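Local coordinates for protein RNase NGR3 (PDB 1VD1) that probably cleaves RNA as a ribonuclease of the T2 family, and binds adenosine and guanosine monophosphates, at residues Y12-W17 with G44-Y49. Numbering follows the deposited sequence.
Sequences YFVQQW and GLWPNY. With AMP (adenosine monophosphate), chain B; AMP (adenosine monophosphate), chain C.
Two neighbouring antiparallel strands of the central sheet of the RNase T2 fold, 10-16 and 41-48, meet where Val14 packs under the Trp46 indole, on the face away from the chain B nucleotide, and the Tyr12 ring lies by the adenine. Two hydrogen-bonded pairs join them: Tyr12 with Trp46 (Trp46 N to Tyr12 O, 2.8 Å) and Val14 with Gly44 (Val14 N to Gly44 O, 2.9 Å). Between these, the non-hydrogen-bonded pair Phe13 and Leu45 turns to the other face, against helix 109-123, with Phe13 CD1 4.1 Å from Leu45 CD1. The nucleotide face forms a site seen to bind AMP and GMP, beside the predicted active-site residues His43, Glu97 and His101. With Val14 CG1 anti to the backbone N (chi1 -168°), CG2 makes a CH-pi contact 3.7 Å from the centroid of the Trp46 six-membered ring; adenine covers the opposite face, its C5 3.4 Å from Trp46 CE3. Trp46 NE1 is hydrogen-bonded to Glu97 OE2, which helps fix the ring's rotation. With a leucine in place of Trp46, the adenine would probably lose its flat platform and Glu97 an N-H partner. Asn48 OD1 accepts a hydrogen bond from N6 of the chain B AMP (2.7 Å), and Tyr12 CD1 lies 3.5 Å from Asn48 OD1, ring and amide planes 62° apart.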
loop_
_atom_site.group_PDB
_atom_site.type_symbol
_atom_site.label_atom_id
_atom_site.label_comp_id
_atom_site.label_asym_id
_atom_site.label_seq_id
_atom_site.Cartn_x
_atom_site.Cartn_y
_atom_site.Cartn_z
ATOM N N TYR A 12 9.814 0.989 -1.436
ATOM C CA TYR A 12 8.874 1.324 -0.388
ATOM C C TYR A 12 7.718 0.423 -0.833
ATOM O O TYR A 12 7.341 0.454 -2.010
ATOM C CB TYR A 12 8.403 2.772 -0.485
ATOM C CG TYR A 12 9.198 3.737 0.344
ATOM C CD1 TYR A 12 9.622 4.951 -0.197
ATOM C CD2 TYR A 12 9.523 3.448 1.670
ATOM C CE1 TYR A 12 10.357 5.852 0.563
ATOM C CE2 TYR A 12 10.253 4.343 2.439
ATOM C CZ TYR A 12 10.666 5.542 1.873
ATOM O OH TYR A 12 11.401 6.433 2.611
ATOM N N PHE A 13 7.213 -0.419 0.064
ATOM C CA PHE A 13 6.049 -1.246 -0.252
ATOM C C PHE A 13 4.953 -0.519 0.497
ATOM O O PHE A 13 4.962 -0.440 1.731
ATOM C CB PHE A 13 6.192 -2.687 0.253
ATOM C CG PHE A 13 4.962 -3.525 0.014
ATOM C CD1 PHE A 13 4.359 -3.557 -1.245
ATOM C CD2 PHE A 13 4.391 -4.257 1.052
ATOM C CE1 PHE A 13 3.198 -4.308 -1.462
ATOM C CE2 PHE A 13 3.236 -5.008 0.848
ATOM C CZ PHE A 13 2.637 -5.032 -0.419
ATOM N N VAL A 14 4.023 0.053 -0.253
ATOM C CA VAL A 14 2.966 0.853 0.336
ATOM C C VAL A 14 1.594 0.209 0.281
ATOM O O VAL A 14 1.100 -0.146 -0.789
ATOM C CB VAL A 14 2.916 2.232 -0.360
ATOM C CG1 VAL A 14 2.024 3.191 0.408
ATOM C CG2 VAL A 14 4.339 2.790 -0.472
ATOM N N GLN A 15 0.999 0.037 1.458
ATOM C CA GLN A 15 -0.334 -0.529 1.565
ATOM C C GLN A 15 -1.259 0.573 2.044
ATOM O O GLN A 15 -0.821 1.571 2.611
ATOM C CB GLN A 15 -0.348 -1.699 2.539
ATOM C CG GLN A 15 0.543 -2.837 2.080
ATOM C CD GLN A 15 0.549 -3.991 3.052
ATOM O OE1 GLN A 15 -0.441 -4.720 3.184
ATOM N NE2 GLN A 15 1.663 -4.160 3.747
ATOM N N GLN A 16 -2.551 0.381 1.831
ATOM C CA GLN A 16 -3.521 1.389 2.200
ATOM C C GLN A 16 -4.700 0.753 2.923
ATOM O O GLN A 16 -4.947 -0.446 2.793
ATOM C CB GLN A 16 -3.979 2.079 0.917
ATOM C CG GLN A 16 -5.083 3.107 1.043
ATOM C CD GLN A 16 -5.393 3.735 -0.297
ATOM O OE1 GLN A 16 -4.592 4.504 -0.834
ATOM N NE2 GLN A 16 -6.548 3.392 -0.862
ATOM N N TRP A 17 -5.396 1.556 3.718
ATOM C CA TRP A 17 -6.580 1.083 4.422
ATOM C C TRP A 17 -7.706 1.654 3.570
ATOM O O TRP A 17 -7.967 2.856 3.596
ATOM C CB TRP A 17 -6.625 1.658 5.841
ATOM C CG TRP A 17 -7.785 1.154 6.641
ATOM C CD1 TRP A 17 -8.763 1.902 7.225
ATOM C CD2 TRP A 17 -8.098 -0.211 6.927
ATOM N NE1 TRP A 17 -9.673 1.086 7.857
ATOM C CE2 TRP A 17 -9.289 -0.217 7.689
ATOM C CE3 TRP A 17 -7.489 -1.432 6.615
ATOM C CZ2 TRP A 17 -9.884 -1.398 8.140
ATOM C CZ3 TRP A 17 -8.082 -2.609 7.065
ATOM C CH2 TRP A 17 -9.269 -2.579 7.819
ATOM N N GLY A 44 1.225 0.517 -3.912
ATOM C CA GLY A 44 2.319 0.337 -4.844
ATOM C C GLY A 44 3.603 -0.225 -4.274
ATOM O O GLY A 44 3.761 -0.372 -3.060
ATOM N N LEU A 45 4.508 -0.570 -5.182
ATOM C CA LEU A 45 5.828 -1.103 -4.846
ATOM C C LEU A 45 6.730 -0.117 -5.575
ATOM O O LEU A 45 6.863 -0.170 -6.802
ATOM C CB LEU A 45 5.985 -2.515 -5.409
ATOM C CG LEU A 45 7.316 -3.223 -5.152
ATOM C CD1 LEU A 45 7.622 -3.224 -3.659
ATOM C CD2 LEU A 45 7.247 -4.655 -5.700
ATOM N N TRP A 46 7.342 0.787 -4.817
ATOM C CA TRP A 46 8.148 1.843 -5.411
ATOM C C TRP A 46 9.662 1.858 -5.251
ATOM O O TRP A 46 10.172 1.978 -4.139
ATOM C CB TRP A 46 7.654 3.207 -4.914
ATOM C CG TRP A 46 6.169 3.422 -4.936
ATOM C CD1 TRP A 46 5.271 2.913 -5.827
ATOM C CD2 TRP A 46 5.423 4.272 -4.053
ATOM N NE1 TRP A 46 4.010 3.401 -5.560
ATOM C CE2 TRP A 46 4.077 4.235 -4.474
ATOM C CE3 TRP A 46 5.766 5.063 -2.948
ATOM C CZ2 TRP A 46 3.071 4.957 -3.826
ATOM C CZ3 TRP A 46 4.761 5.786 -2.303
ATOM C CH2 TRP A 46 3.433 5.724 -2.745
ATOM N N PRO A 47 10.396 1.738 -6.366
ATOM C CA PRO A 47 11.860 1.774 -6.315
ATOM C C PRO A 47 12.176 3.162 -5.745
ATOM O O PRO A 47 11.486 4.132 -6.062
ATOM C CB PRO A 47 12.244 1.635 -7.781
ATOM C CG PRO A 47 11.199 0.664 -8.278
ATOM C CD PRO A 47 9.929 1.252 -7.676
ATOM N N ASN A 48 13.203 3.256 -4.911
ATOM C CA ASN A 48 13.532 4.522 -4.267
ATOM C C ASN A 48 15.040 4.642 -4.034
ATOM O O ASN A 48 15.766 3.641 -4.053
ATOM C CB ASN A 48 12.805 4.574 -2.912
ATOM C CG ASN A 48 12.392 5.974 -2.503
ATOM O OD1 ASN A 48 11.322 6.443 -2.869
ATOM N ND2 ASN A 48 13.244 6.647 -1.725
ATOM N N TYR A 49 15.495 5.871 -3.807
ATOM C CA TYR A 49 16.903 6.151 -3.518
ATOM C C TYR A 49 17.011 6.543 -2.049
ATOM O O TYR A 49 16.074 7.106 -1.473
ATOM C CB TYR A 49 17.415 7.323 -4.353
ATOM C CG TYR A 49 17.393 7.124 -5.844
ATOM C CD1 TYR A 49 16.885 8.119 -6.678
ATOM C CD2 TYR A 49 17.916 5.971 -6.433
ATOM C CE1 TYR A 49 16.897 7.977 -8.058
ATOM C CE2 TYR A 49 17.933 5.818 -7.825
ATOM C CZ TYR A 49 17.421 6.829 -8.626
ATOM O OH TYR A 49 17.433 6.709 -9.997
HETATM P P AMP B . 1.848 7.143 -7.353
HETATM O O1P AMP B . 0.885 7.570 -8.384
HETATM O O2P AMP B . 3.274 7.336 -7.769
HETATM O O3P AMP B . 1.578 5.712 -6.875
HETATM O "O5'" AMP B . 1.534 8.168 -6.122
HETATM C "C5'" AMP B . 2.154 7.979 -4.838
HETATM C "C4'" AMP B . 2.189 9.359 -4.131
HETATM O "O4'" AMP B . 3.392 9.399 -3.287
HETATM C "C3'" AMP B . 2.277 10.658 -5.189
HETATM O "O3'" AMP B . 1.435 11.738 -4.548
HETATM C "C2'" AMP B . 3.862 10.936 -5.189
HETATM O "O2'" AMP B . 4.220 12.302 -5.082
HETATM C "C1'" AMP B . 4.462 10.147 -3.896
HETATM N N9 AMP B . 5.522 9.180 -4.285
HETATM C C8 AMP B . 5.658 8.458 -5.491
HETATM N N7 AMP B . 6.696 7.603 -5.587
HETATM C C5 AMP B . 7.276 7.830 -4.338
HETATM C C6 AMP B . 8.428 7.258 -3.749
HETATM N N6 AMP B . 9.138 6.323 -4.477
HETATM N N1 AMP B . 8.747 7.714 -2.458
HETATM C C2 AMP B . 8.009 8.639 -1.796
HETATM N N3 AMP B . 6.907 9.249 -2.294
HETATM C C4 AMP B . 6.589 8.793 -3.541
HETATM P P AMP C . -2.482 10.024 -2.194
HETATM O O1P AMP C . -1.623 10.941 -1.432
HETATM O O2P AMP C . -3.930 10.372 -2.100
HETATM O O3P AMP C . -2.225 8.560 -1.826
HETATM O "O5'" AMP C . -2.009 10.270 -3.749
HETATM C "C5'" AMP C . -1.938 9.141 -4.674
HETATM C "C4'" AMP C . -2.831 9.464 -5.911
HETATM O "O4'" AMP C . -3.397 8.189 -6.397
HETATM C "C3'" AMP C . -4.123 10.486 -5.580
HETATM O "O3'" AMP C . -4.285 11.329 -6.828
HETATM C "C2'" AMP C . -5.277 9.400 -5.335
HETATM O "O2'" AMP C . -6.565 9.791 -5.778
HETATM C "C1'" AMP C . -4.815 8.093 -6.171
HETATM N N9 AMP C . -5.085 6.854 -5.407
HETATM C C8 AMP C . -4.612 6.489 -4.131
HETATM N N7 AMP C . -5.128 5.368 -3.585
HETATM C C5 AMP C . -5.928 4.955 -4.653
HETATM C C6 AMP C . -6.791 3.837 -4.783
HETATM N N6 AMP C . -6.916 2.964 -3.723
HETATM N N1 AMP C . -7.455 3.721 -6.009
HETATM C C2 AMP C . -7.252 4.567 -7.044
HETATM N N3 AMP C . -6.456 5.655 -7.008
HETATM C C4 AMP C . -5.861 5.811 -5.789
#